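Local coordinates for protein aminotransferase (Bacillus subtilis, PDB 6L1O) that is a pyridoxal-phosphate-dependent class I aminotransferase encoded in the operon for biosynthesis of the dipeptide antibiotic bacilysin, at residues K10-Q15 with I135-A140; T111-N116 with I258-E263. All coordinates share one frame; numbering follows the deposited sequence.

How the contacts relate
From the N terminus, the chain passes through 10-15, runs down helix 103-114 to 111-116, follows strand 120-125 and helix 130-137 to 135-140, and later reaches 258-263 on helix 255-266. Contact 1 closes a loop by laying the N-terminal segment on the end of helix 130-137; contact 2 closes another by pairing helices 103-114 and 255-266. The loops cross, because 111-116 falls inside the first and 258-263 beyond it. With centres about 17 Å apart, the contacts meet where Gln112 NE2 lies 3.2 Å from Met137 O, a probable, weak hydrogen bond. Both contacts also touch the second subunit, so each belongs partly to the dimer interface.

Contact 1 (K10-Q15 with I135-A140); sequences KTLPRQ and ITMARA
Leu12 sets CG beside its backbone N (chi1 -77°), which swings the end of a side chain that starts out away from helix 130-137 back toward Met137. There, chi1 of -65° and an extended chi2 run Met137 CG and SD out alongside Leu12 CD2. In this class I aminotransferase the contact lays the N-terminal segment, in the loop between helices 7-10 and 16-28, across the C-terminal turn of helix 130-137, which ends in a Schellman motif. Leu12 CD2 is 3.7 Å from Met137 CG and 3.9 Å from Met137 SD, the two chains meeting at a slant. A branched leucine and a flexible thioether suit this apolar place, because Phe264 of the second subunit packs on both of them.

Thr136 divides its two branches between separate tasks. Its OG1, beside the backbone N, turns back to hydrogen-bond Leu132 O one helical turn earlier, so the hydroxyl is satisfied within the helix. The methyl is thereby directed to the N-terminal segment, where CG2 lies 3.6 Å from Thr11 O, a van der Waals contact. Thr11 OG1 is occupied elsewhere, by Asp7 O. Pro13, whose ring gives a compact apolar surface and has no backbone N-H to satisfy, brings CD to 4.1 Å from Thr136 CB.

Just beyond these residues the Schellman turn places Arg139 at positive phi (63°). That turn is closed by two backbone bonds: Arg139 N to Thr136 O at 2.8 Å, and Ala140 N to Ile135 O at 3.0 Å.

Contact 2 (T111-N116 with I258-E263); sequences TQCLLN and IQAVNE
Cys113 places its sulfur over one face of the flat peptide group joining Ala260 to Val261, with SG 3.5 Å from Ala260 O. The sulfur sits above the O-C-N side of that group, displaced away from Ala260 CA. This is helix-to-helix packing in the aminotransferase fold: the last turn of helix 103-114, which begins at the cofactor-binding residues Gly103 and Lys104, lies against helix 255-266.

The helices come close at small residues. Cys113 and Ala260, whose CA atoms are 6.1 Å apart, both point toward the opposite segment, and their CB atoms are 4.2 Å from each other. Alanine suits this place because its single methyl lets the neighbouring backbone come up to the sulfur, while cysteine supplies a short, polarisable side chain. Its chi1 of -71° turns SG away from its own carbonyl carbon and out over the Ala260-Val261 peptide, where SG is 3.8 Å from Val261 N. Val261 adds a looser touch through CG2, and its branched side chain also packs on Ala98 and Phe100 of strand 97-100, tying the helix pair to the central sheet.

Phe264, one turn farther along helix 255-266, also touches Cys113, as does Ile9 of the second subunit. Toward the exposed side of helix 255-266, Gln259 and Glu263 are joined across one turn: NE2 of Gln259 gives a 2.7 Å hydrogen bond to Glu263 OE2, somewhat bent at 143° and tilted 22° from the Gln259 amide plane.

Contact 1 (K10-Q15 with I135-A140)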
loop_
_atom_site.group_PDB
_atom_site.type_symbol
_atom_site.label_atom_id
_atom_site.label_comp_id
_atom_site.label_asym_id
_atom_site.label_seq_id
_atom_site.Cartn_x
_atom_site.Cartn_y
_atom_site.Cartn_z
ATOM N N LYS B 10 -19.281 -2.865 1.780
ATOM C CA LYS B 10 -20.585 -3.205 1.213
ATOM C C LYS B 10 -20.900 -2.385 -0.052
ATOM O O LYS B 10 -21.581 -2.873 -0.964
ATOM C CB LYS B 10 -21.699 -2.976 2.235
ATOM C CG LYS B 10 -21.743 -3.959 3.367
ATOM C CD LYS B 10 -22.964 -3.636 4.257
ATOM C CE LYS B 10 -22.908 -4.381 5.575
ATOM N NZ LYS B 10 -22.514 -5.818 5.390
ATOM N N THR B 11 -20.436 -1.144 -0.079
ATOM C CA THR B 11 -20.698 -0.233 -1.200
ATOM C C THR B 11 -19.611 -0.272 -2.272
ATOM O O THR B 11 -19.691 0.469 -3.210
ATOM C CB THR B 11 -20.818 1.232 -0.732
ATOM O OG1 THR B 11 -19.586 1.678 -0.170
ATOM C CG2 THR B 11 -21.925 1.419 0.311
ATOM N N LEU B 12 -18.562 -1.098 -2.124
ATOM C CA LEU B 12 -17.499 -1.148 -3.112
ATOM C C LEU B 12 -18.097 -1.390 -4.504
ATOM O O LEU B 12 -18.966 -2.245 -4.648
ATOM C CB LEU B 12 -16.494 -2.263 -2.777
ATOM C CG LEU B 12 -15.476 -1.981 -1.649
ATOM C CD1 LEU B 12 -14.623 -3.214 -1.374
ATOM C CD2 LEU B 12 -14.597 -0.798 -1.953
ATOM N N PRO B 13 -17.638 -0.642 -5.526
ATOM C CA PRO B 13 -18.147 -0.881 -6.870
ATOM C C PRO B 13 -17.709 -2.243 -7.408
ATOM O O PRO B 13 -16.600 -2.730 -7.101
ATOM C CB PRO B 13 -17.556 0.265 -7.700
ATOM C CG PRO B 13 -16.371 0.777 -6.901
ATOM C CD PRO B 13 -16.665 0.477 -5.475
ATOM N N ARG B 14 -18.604 -2.861 -8.174
ATOM C CA ARG B 14 -18.335 -4.135 -8.791
ATOM C C ARG B 14 -17.216 -3.976 -9.823
ATOM O O ARG B 14 -17.270 -3.060 -10.671
ATOM C CB ARG B 14 -19.642 -4.643 -9.458
ATOM N N GLN B 15 -16.204 -4.841 -9.754
ATOM C CA GLN B 15 -15.172 -4.899 -10.796
ATOM C C GLN B 15 -15.682 -5.724 -11.987
ATOM O O GLN B 15 -15.506 -6.936 -12.040
ATOM C CB GLN B 15 -13.887 -5.472 -10.219
ATOM C CG GLN B 15 -13.285 -4.522 -9.187
ATOM C CD GLN B 15 -11.986 -5.033 -8.642
ATOM O OE1 GLN B 15 -11.926 -6.173 -8.177
ATOM N NE2 GLN B 15 -10.944 -4.202 -8.674
ATOM N N ILE B 135 -13.311 7.254 -5.274
ATOM C CA ILE B 135 -14.359 8.225 -5.108
ATOM C C ILE B 135 -15.461 7.631 -4.226
ATOM O O ILE B 135 -15.985 8.325 -3.316
ATOM C CB ILE B 135 -14.915 8.651 -6.464
ATOM C CG1 ILE B 135 -13.862 9.489 -7.188
ATOM C CG2 ILE B 135 -16.212 9.461 -6.285
ATOM C CD1 ILE B 135 -14.191 9.767 -8.633
ATOM N N THR B 136 -15.808 6.372 -4.489
ATOM C CA THR B 136 -16.865 5.705 -3.745
ATOM C C THR B 136 -16.409 5.466 -2.295
ATOM O O THR B 136 -17.157 5.676 -1.373
ATOM C CB THR B 136 -17.286 4.401 -4.392
ATOM O OG1 THR B 136 -17.631 4.641 -5.778
ATOM C CG2 THR B 136 -18.492 3.820 -3.697
ATOM N N MET B 137 -15.170 5.048 -2.116
ATOM C CA MET B 137 -14.600 4.857 -0.800
ATOM C C MET B 137 -14.400 6.127 -0.006
ATOM O O MET B 137 -14.300 6.049 1.217
ATOM C CB MET B 137 -13.264 4.115 -0.890
ATOM C CG MET B 137 -13.475 2.701 -1.415
ATOM S SD MET B 137 -11.901 1.996 -1.995
ATOM C CE MET B 137 -11.245 1.417 -0.443
ATOM N N ALA B 138 -14.342 7.266 -0.676
ATOM C CA ALA B 138 -14.369 8.567 -0.031
ATOM C C ALA B 138 -15.835 9.005 0.278
ATOM O O ALA B 138 -16.039 10.076 0.840
ATOM C CB ALA B 138 -13.707 9.625 -0.903
ATOM N N ARG B 139 -16.799 8.185 -0.138
ATOM C CA ARG B 139 -18.233 8.469 0.017
ATOM C C ARG B 139 -18.660 9.718 -0.749
ATOM O O ARG B 139 -19.574 10.418 -0.348
ATOM C CB ARG B 139 -18.601 8.569 1.509
ATOM C CG ARG B 139 -18.077 7.416 2.355
ATOM C CD ARG B 139 -18.304 7.663 3.846
ATOM N NE ARG B 139 -18.826 6.445 4.524
ATOM C CZ ARG B 139 -18.086 5.561 5.209
ATOM N NH1 ARG B 139 -16.774 5.750 5.367
ATOM N NH2 ARG B 139 -18.660 4.495 5.756
ATOM N N ALA B 140 -18.003 10.004 -1.872
ATOM C CA ALA B 140 -18.287 11.189 -2.668
ATOM C C ALA B 140 -19.126 10.844 -3.886
ATOM O O ALA B 140 -19.333 9.671 -4.179
ATOM C CB ALA B 140 -16.998 11.814 -3.083
#

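Contact 2 (T111-N116 with I258-E263)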
loop_
_atom_site.group_PDB
_atom_site.type_symbol
_atom_site.label_atom_id
_atom_site.label_comp_id
_atom_site.label_asym_id
_atom_site.label_seq_id
_atom_site.Cartn_x
_atom_site.Cartn_y
_atom_site.Cartn_z
ATOM N N THR B 111 -7.538 10.621 -3.498
ATOM C CA THR B 111 -8.965 10.861 -3.223
ATOM C C THR B 111 -9.334 10.943 -1.767
ATOM O O THR B 111 -10.199 11.735 -1.384
ATOM C CB THR B 111 -9.861 9.852 -3.954
ATOM O OG1 THR B 111 -9.532 8.510 -3.552
ATOM C CG2 THR B 111 -9.681 9.988 -5.445
ATOM N N GLN B 112 -8.707 10.129 -0.923
ATOM C CA GLN B 112 -8.907 10.244 0.505
ATOM C C GLN B 112 -8.419 11.582 1.051
ATOM O O GLN B 112 -9.026 12.149 1.994
ATOM C CB GLN B 112 -8.240 9.079 1.271
ATOM C CG GLN B 112 -8.907 7.726 1.022
ATOM C CD GLN B 112 -10.206 7.599 1.824
ATOM O OE1 GLN B 112 -10.251 7.993 2.998
ATOM N NE2 GLN B 112 -11.221 7.032 1.229
ATOM N N CYS B 113 -7.340 12.096 0.488
ATOM C CA CYS B 113 -6.784 13.404 0.881
ATOM C C CYS B 113 -7.560 14.627 0.398
ATOM O O CYS B 113 -7.470 15.693 1.014
ATOM C CB CYS B 113 -5.368 13.567 0.391
ATOM S SG CYS B 113 -4.214 12.543 1.237
ATOM N N LEU B 114 -8.295 14.481 -0.695
ATOM C CA LEU B 114 -8.864 15.644 -1.366
ATOM C C LEU B 114 -10.383 15.678 -1.456
ATOM O O LEU B 114 -10.916 16.674 -1.909
ATOM C CB LEU B 114 -8.232 15.783 -2.761
ATOM C CG LEU B 114 -6.696 15.920 -2.796
ATOM C CD1 LEU B 114 -6.150 15.986 -4.203
ATOM C CD2 LEU B 114 -6.243 17.205 -2.093
ATOM N N LEU B 115 -11.056 14.574 -1.103
ATOM C CA LEU B 115 -12.493 14.476 -1.209
ATOM C C LEU B 115 -13.134 14.184 0.136
ATOM O O LEU B 115 -12.702 13.275 0.861
ATOM C CB LEU B 115 -12.908 13.395 -2.216
ATOM C CG LEU B 115 -12.968 13.630 -3.700
ATOM C CD1 LEU B 115 -13.245 12.320 -4.457
ATOM C CD2 LEU B 115 -14.041 14.655 -4.092
ATOM N N ASN B 116 -14.169 14.952 0.461
ATOM C CA ASN B 116 -15.014 14.679 1.649
ATOM C C ASN B 116 -16.272 13.987 1.256
ATOM O O ASN B 116 -16.712 14.103 0.121
ATOM C CB ASN B 116 -15.412 15.997 2.349
ATOM C CG ASN B 116 -14.267 16.642 3.050
ATOM O OD1 ASN B 116 -13.505 15.959 3.742
ATOM N ND2 ASN B 116 -14.144 17.973 2.933
ATOM N N ILE B 258 0.869 17.525 -1.804
ATOM C CA ILE B 258 1.896 16.601 -1.404
ATOM C C ILE B 258 1.972 16.475 0.131
ATOM O O ILE B 258 2.144 15.406 0.669
ATOM C CB ILE B 258 3.254 16.981 -2.034
ATOM C CG1 ILE B 258 3.178 16.944 -3.568
ATOM C CG2 ILE B 258 4.393 16.120 -1.516
ATOM C CD1 ILE B 258 2.761 15.585 -4.112
ATOM N N GLN B 259 1.809 17.581 0.828
ATOM C CA GLN B 259 1.819 17.551 2.296
ATOM C C GLN B 259 0.681 16.718 2.859
ATOM O O GLN B 259 0.881 15.966 3.788
ATOM C CB GLN B 259 1.741 18.978 2.837
ATOM C CG GLN B 259 1.878 19.073 4.346
ATOM C CD GLN B 259 1.393 20.430 4.875
ATOM O OE1 GLN B 259 1.283 21.414 4.135
ATOM N NE2 GLN B 259 1.078 20.480 6.168
ATOM N N ALA B 260 -0.515 16.847 2.292
ATOM C CA ALA B 260 -1.661 16.055 2.736
ATOM C C ALA B 260 -1.414 14.566 2.489
ATOM O O ALA B 260 -1.663 13.733 3.356
ATOM C CB ALA B 260 -2.907 16.501 2.032
ATOM N N VAL B 261 -0.860 14.249 1.311
ATOM C CA VAL B 261 -0.457 12.874 0.998
ATOM C C VAL B 261 0.485 12.329 2.025
ATOM O O VAL B 261 0.294 11.229 2.539
ATOM C CB VAL B 261 0.207 12.790 -0.396
ATOM C CG1 VAL B 261 0.776 11.390 -0.606
ATOM C CG2 VAL B 261 -0.813 13.125 -1.473
ATOM N N ASN B 262 1.515 13.105 2.341
ATOM C CA ASN B 262 2.519 12.711 3.272
ATOM C C ASN B 262 1.967 12.505 4.666
ATOM O O ASN B 262 2.309 11.565 5.338
ATOM C CB ASN B 262 3.628 13.756 3.326
ATOM C CG ASN B 262 4.623 13.656 2.179
ATOM O OD1 ASN B 262 4.787 12.620 1.528
ATOM N ND2 ASN B 262 5.359 14.726 1.996
ATOM N N GLU B 263 1.039 13.367 5.078
ATOM C CA GLU B 263 0.387 13.175 6.355
ATOM C C GLU B 263 -0.391 11.863 6.453
ATOM O O GLU B 263 -0.228 11.108 7.401
ATOM C CB GLU B 263 -0.464 14.408 6.674
ATOM C CG GLU B 263 0.466 15.610 7.057
ATOM C CD GLU B 263 -0.222 16.980 7.079
ATOM O OE1 GLU B 263 -1.452 17.057 7.067
ATOM O OE2 GLU B 263 0.470 18.012 7.090
#